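Local coordinates for mandelate racemase/muconate lactonizing enzyme family protein (Bradyrhizobium sp. ORS 278, PDB 3TOY) that belongs to the mandelate racemase/muconate lactonizing enzyme family, pairing an N-terminal capping domain with an enolase-type C-terminal barrel domain, at residues A[60-74]-A[129-141]. Sequence-based numbering, arbitrary orientation.
Sequences IDVTTDQGVTGHSYL and GLDMAFWDALGQL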
loop_
_atom_site.group_PDB
_atom_site.type_symbol
_atom_site.label_atom_id
_atom_site.label_comp_id
_atom_site.label_asym_id
_atom_site.label_seq_id
_atom_site.Cartn_x
_atom_site.Cartn_y
_atom_site.Cartn_z
ATOM N N ILE A 60 26.023 39.534 5.953
ATOM C CA ILE A 60 27.162 38.634 5.965
ATOM C C ILE A 60 28.128 39.075 4.897
ATOM O O ILE A 60 27.736 39.326 3.754
ATOM C CB ILE A 60 26.703 37.155 5.689
ATOM C CG1 ILE A 60 25.751 36.679 6.794
ATOM C CG2 ILE A 60 27.882 36.230 5.483
ATOM C CD1 ILE A 60 25.208 35.215 6.626
ATOM N N ASP A 61 29.401 39.180 5.280
ATOM C CA ASP A 61 30.465 39.527 4.344
ATOM C C ASP A 61 31.540 38.467 4.373
ATOM O O ASP A 61 32.082 38.141 5.424
ATOM C CB ASP A 61 31.089 40.881 4.703
ATOM C CG ASP A 61 30.082 41.998 4.675
ATOM O OD1 ASP A 61 29.392 42.152 3.657
ATOM O OD2 ASP A 61 29.970 42.730 5.677
ATOM N N VAL A 62 31.868 37.940 3.212
ATOM C CA VAL A 62 32.916 36.948 3.127
ATOM C C VAL A 62 34.050 37.523 2.287
ATOM O O VAL A 62 33.942 37.627 1.071
ATOM C CB VAL A 62 32.412 35.623 2.493
ATOM C CG1 VAL A 62 33.582 34.643 2.300
ATOM C CG2 VAL A 62 31.302 34.993 3.357
ATOM N N THR A 63 35.150 37.888 2.942
ATOM C CA THR A 63 36.256 38.514 2.229
ATOM C C THR A 63 37.106 37.427 1.607
ATOM O O THR A 63 37.288 36.362 2.200
ATOM C CB THR A 63 37.140 39.377 3.178
ATOM O OG1 THR A 63 37.711 38.538 4.187
ATOM C CG2 THR A 63 36.319 40.466 3.847
ATOM N N THR A 64 37.630 37.709 0.421
ATOM C CA THR A 64 38.495 36.786 -0.294
ATOM C C THR A 64 39.842 37.455 -0.567
ATOM O O THR A 64 40.028 38.634 -0.264
ATOM C CB THR A 64 37.890 36.399 -1.649
ATOM O OG1 THR A 64 38.019 37.486 -2.578
ATOM C CG2 THR A 64 36.400 36.056 -1.472
ATOM N N ASP A 65 40.753 36.698 -1.167
ATOM C CA ASP A 65 42.080 37.203 -1.507
ATOM C C ASP A 65 42.163 37.687 -2.953
ATOM O O ASP A 65 43.255 37.780 -3.518
ATOM C CB ASP A 65 43.143 36.127 -1.227
ATOM C CG ASP A 65 42.997 34.897 -2.126
ATOM O OD1 ASP A 65 42.019 34.813 -2.905
ATOM O OD2 ASP A 65 43.876 34.017 -2.064
ATOM N N GLN A 66 41.016 37.972 -3.571
ATOM C CA GLN A 66 41.018 38.439 -4.959
ATOM C C GLN A 66 40.227 39.728 -5.158
ATOM O O GLN A 66 39.664 39.973 -6.226
ATOM C CB GLN A 66 40.582 37.335 -5.937
ATOM C CG GLN A 66 41.559 36.172 -6.002
ATOM C CD GLN A 66 41.233 35.172 -7.101
ATOM O OE1 GLN A 66 40.281 35.351 -7.853
ATOM N NE2 GLN A 66 42.038 34.115 -7.201
ATOM N N GLY A 67 40.189 40.548 -4.114
ATOM C CA GLY A 67 39.637 41.896 -4.212
ATOM C C GLY A 67 38.124 41.931 -4.214
ATOM O O GLY A 67 37.525 42.957 -4.546
ATOM N N VAL A 68 37.503 40.808 -3.844
ATOM C CA VAL A 68 36.043 40.734 -3.772
ATOM C C VAL A 68 35.572 40.268 -2.406
ATOM O O VAL A 68 36.174 39.375 -1.804
ATOM C CB VAL A 68 35.456 39.770 -4.829
ATOM C CG1 VAL A 68 34.071 39.296 -4.380
ATOM C CG2 VAL A 68 35.390 40.448 -6.193
ATOM N N THR A 69 34.485 40.872 -1.942
ATOM C CA THR A 69 33.805 40.431 -0.738
ATOM C C THR A 69 32.377 39.982 -1.072
ATOM O O THR A 69 31.564 40.776 -1.559
ATOM C CB THR A 69 33.805 41.526 0.342
ATOM O OG1 THR A 69 35.163 41.795 0.722
ATOM C CG2 THR A 69 33.033 41.085 1.582
ATOM N N GLY A 70 32.094 38.701 -0.820
ATOM C CA GLY A 70 30.748 38.150 -1.040
ATOM C C GLY A 70 29.794 38.634 0.033
ATOM O O GLY A 70 30.167 38.757 1.201
ATOM N N HIS A 71 28.552 38.901 -0.353
ATOM C CA HIS A 71 27.563 39.377 0.575
ATOM C C HIS A 71 26.318 38.479 0.519
ATOM O O HIS A 71 25.993 37.936 -0.531
ATOM C CB HIS A 71 27.096 40.784 0.196
ATOM C CG HIS A 71 28.206 41.777 0.017
ATOM N ND1 HIS A 71 28.899 42.320 1.079
ATOM C CD2 HIS A 71 28.723 42.341 -1.100
ATOM C CE1 HIS A 71 29.801 43.170 0.622
ATOM N NE2 HIS A 71 29.715 43.203 -0.695
ATOM N N SER A 72 25.615 38.394 1.639
ATOM C CA SER A 72 24.278 37.810 1.680
ATOM C C SER A 72 23.635 38.326 2.945
ATOM O O SER A 72 24.315 38.917 3.786
ATOM C CB SER A 72 24.387 36.282 1.724
ATOM O OG SER A 72 24.847 35.870 2.998
ATOM N N TYR A 73 22.328 38.153 3.094
ATOM C CA TYR A 73 21.709 38.453 4.388
ATOM C C TYR A 73 20.687 37.383 4.797
ATOM O O TYR A 73 20.150 36.628 3.944
ATOM C CB TYR A 73 21.029 39.844 4.394
ATOM C CG TYR A 73 19.729 39.895 3.611
ATOM C CD1 TYR A 73 18.505 39.628 4.234
ATOM C CD2 TYR A 73 19.726 40.191 2.256
ATOM C CE1 TYR A 73 17.304 39.650 3.511
ATOM C CE2 TYR A 73 18.547 40.221 1.531
ATOM C CZ TYR A 73 17.344 39.939 2.165
ATOM O OH TYR A 73 16.184 39.976 1.445
ATOM N N LEU A 74 20.447 37.329 6.098
ATOM C CA LEU A 74 19.430 36.491 6.712
ATOM C C LEU A 74 18.357 37.367 7.331
ATOM O O LEU A 74 18.676 38.385 7.966
ATOM C CB LEU A 74 20.062 35.657 7.816
ATOM C CG LEU A 74 21.224 34.763 7.403
ATOM C CD1 LEU A 74 21.820 34.112 8.646
ATOM C CD2 LEU A 74 20.781 33.705 6.397
ATOM N N GLY A 129 23.446 31.036 4.890
ATOM C CA GLY A 129 23.842 32.434 4.671
ATOM C C GLY A 129 25.234 32.483 4.065
ATOM O O GLY A 129 25.474 33.253 3.135
ATOM N N LEU A 130 26.137 31.659 4.589
ATOM C CA LEU A 130 27.498 31.555 4.061
ATOM C C LEU A 130 27.491 31.077 2.625
ATOM O O LEU A 130 28.164 31.634 1.757
ATOM C CB LEU A 130 28.379 30.645 4.939
ATOM C CG LEU A 130 28.749 31.253 6.300
ATOM C CD1 LEU A 130 29.241 30.247 7.317
ATOM C CD2 LEU A 130 29.784 32.397 6.106
ATOM N N ASP A 131 26.717 30.031 2.352
ATOM C CA ASP A 131 26.640 29.527 0.992
ATOM C C ASP A 131 26.230 30.613 -0.009
ATOM O O ASP A 131 26.810 30.721 -1.095
ATOM C CB ASP A 131 25.672 28.318 0.908
ATOM C CG ASP A 131 25.610 27.741 -0.490
ATOM O OD1 ASP A 131 26.471 26.899 -0.836
ATOM O OD2 ASP A 131 24.707 28.153 -1.249
ATOM N N MET A 132 25.230 31.406 0.328
ATOM C CA MET A 132 24.772 32.463 -0.588
ATOM C C MET A 132 25.898 33.485 -0.833
ATOM O O MET A 132 26.125 33.929 -1.961
ATOM C CB MET A 132 23.548 33.187 -0.027
ATOM C CG MET A 132 22.227 32.424 -0.204
ATOM S SD MET A 132 20.815 33.357 0.366
ATOM C CE MET A 132 20.941 33.093 2.131
ATOM N N ALA A 133 26.585 33.852 0.239
ATOM C CA ALA A 133 27.691 34.801 0.120
ATOM C C ALA A 133 28.823 34.219 -0.729
ATOM O O ALA A 133 29.450 34.949 -1.503
ATOM C CB ALA A 133 28.179 35.227 1.492
ATOM N N PHE A 134 29.076 32.906 -0.640
ATOM C CA PHE A 134 30.110 32.315 -1.507
ATOM C C PHE A 134 29.758 32.442 -2.988
ATOM O O PHE A 134 30.603 32.762 -3.826
ATOM C CB PHE A 134 30.381 30.827 -1.245
ATOM C CG PHE A 134 30.719 30.475 0.175
ATOM C CD1 PHE A 134 31.476 31.320 0.984
ATOM C CD2 PHE A 134 30.312 29.245 0.689
ATOM C CE1 PHE A 134 31.783 30.957 2.289
ATOM C CE2 PHE A 134 30.606 28.884 1.985
ATOM C CZ PHE A 134 31.350 29.734 2.790
ATOM N N TRP A 135 28.516 32.122 -3.337
ATOM C CA TRP A 135 28.117 32.209 -4.729
ATOM C C TRP A 135 28.134 33.667 -5.185
ATOM O O TRP A 135 28.457 33.977 -6.340
ATOM C CB TRP A 135 26.706 31.608 -4.922
ATOM C CG TRP A 135 26.720 30.101 -5.070
ATOM C CD1 TRP A 135 26.422 29.172 -4.109
ATOM C CD2 TRP A 135 27.034 29.361 -6.258
ATOM N NE1 TRP A 135 26.541 27.896 -4.633
ATOM C CE2 TRP A 135 26.908 27.990 -5.949
ATOM C CE3 TRP A 135 27.417 29.725 -7.555
ATOM C CZ2 TRP A 135 27.169 26.988 -6.882
ATOM C CZ3 TRP A 135 27.688 28.725 -8.471
ATOM C CH2 TRP A 135 27.544 27.375 -8.139
ATOM N N ASP A 136 27.737 34.557 -4.289
ATOM C CA ASP A 136 27.731 35.979 -4.614
ATOM C C ASP A 136 29.145 36.398 -5.007
ATOM O O ASP A 136 29.345 37.123 -5.979
ATOM C CB ASP A 136 27.292 36.807 -3.411
ATOM C CG ASP A 136 27.453 38.294 -3.665
ATOM O OD1 ASP A 136 26.715 38.828 -4.505
ATOM O OD2 ASP A 136 28.339 38.915 -3.045
ATOM N N ALA A 137 30.120 35.923 -4.240
ATOM C CA ALA A 137 31.516 36.245 -4.492
ATOM C C ALA A 137 31.965 35.688 -5.830
ATOM O O ALA A 137 32.633 36.378 -6.595
ATOM C CB ALA A 137 32.408 35.755 -3.357
ATOM N N LEU A 138 31.591 34.446 -6.129
ATOM C CA LEU A 138 31.945 33.858 -7.415
ATOM C C LEU A 138 31.386 34.710 -8.555
ATOM O O LEU A 138 32.048 34.924 -9.580
ATOM C CB LEU A 138 31.427 32.420 -7.523
ATOM C CG LEU A 138 32.174 31.311 -6.782
ATOM C CD1 LEU A 138 31.445 29.976 -7.019
ATOM C CD2 LEU A 138 33.642 31.210 -7.195
ATOM N N GLY A 139 30.161 35.190 -8.385
ATOM C CA GLY A 139 29.537 36.017 -9.407
ATOM C C GLY A 139 30.286 37.342 -9.564
ATOM O O GLY A 139 30.557 37.784 -10.677
ATOM N N GLN A 140 30.604 37.978 -8.447
ATOM C CA GLN A 140 31.354 39.238 -8.485
ATOM C C GLN A 140 32.687 39.015 -9.173
ATOM O O GLN A 140 33.089 39.810 -10.015
ATOM C CB GLN A 140 31.593 39.787 -7.087
ATOM C CG GLN A 140 30.374 40.423 -6.425
ATOM C CD GLN A 140 30.735 41.142 -5.136
ATOM O OE1 GLN A 140 31.481 42.121 -5.144
ATOM N NE2 GLN A 140 30.211 40.659 -4.026
ATOM N N LEU A 141 33.368 37.930 -8.819
ATOM C CA LEU A 141 34.672 37.639 -9.401
ATOM C C LEU A 141 34.591 37.408 -10.898
ATOM O O LEU A 141 35.547 37.694 -11.621
ATOM C CB LEU A 141 35.345 36.455 -8.703
ATOM C CG LEU A 141 35.863 36.712 -7.291
ATOM C CD1 LEU A 141 36.021 35.418 -6.532
ATOM C CD2 LEU A 141 37.218 37.449 -7.378
HETATM O O HOH W 1 33.323 42.977 -3.441
#
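Strand 69-74 packs on helix 129-141 with axes 5.8 Å apart at closest and N-to-C directions 138° apart; G70 and A137 bring the backbones nearest, their CA atoms 4.0 Å apart. G70 has no side chain, which lets the helix come this near. Its CA rests on A137 CB and makes a CA-H...O contact with A133 O. D136 reaches across to this strand, an outer strand of the chain's antiparallel sheet. Its CG is anti to the backbone N (chi1 172°), which lets OD2 accept a hydrogen bond from H71 N (2.7 Å), from above the carboxylate plane. Q140 NE2 bonds the same OD2 from the opposite face and also gives a bent bond to T69 O (2.8 Å, 139° at the hydrogen). A water joins Q140 OE1 to T69 N. At the other end S72 OG donates to G129 O (2.7 Å), from above the carbonyl plane. A133 N, the normal helix donor, comes from the opposite face. Around these bonds the packing is apolar. V62 CG2 lies 3.6 Å from A133 CB, and V62 CG1 meets the F134 ring edge. I60 CD1 and L74 CD2 touch G129 CA. Near the hairpin turn, V68 CG2 and Q66 CB press on L141 CD2. With L368 N bonded to OD1, the buried D136 carboxylate is fixed in rotation and probably kept charged.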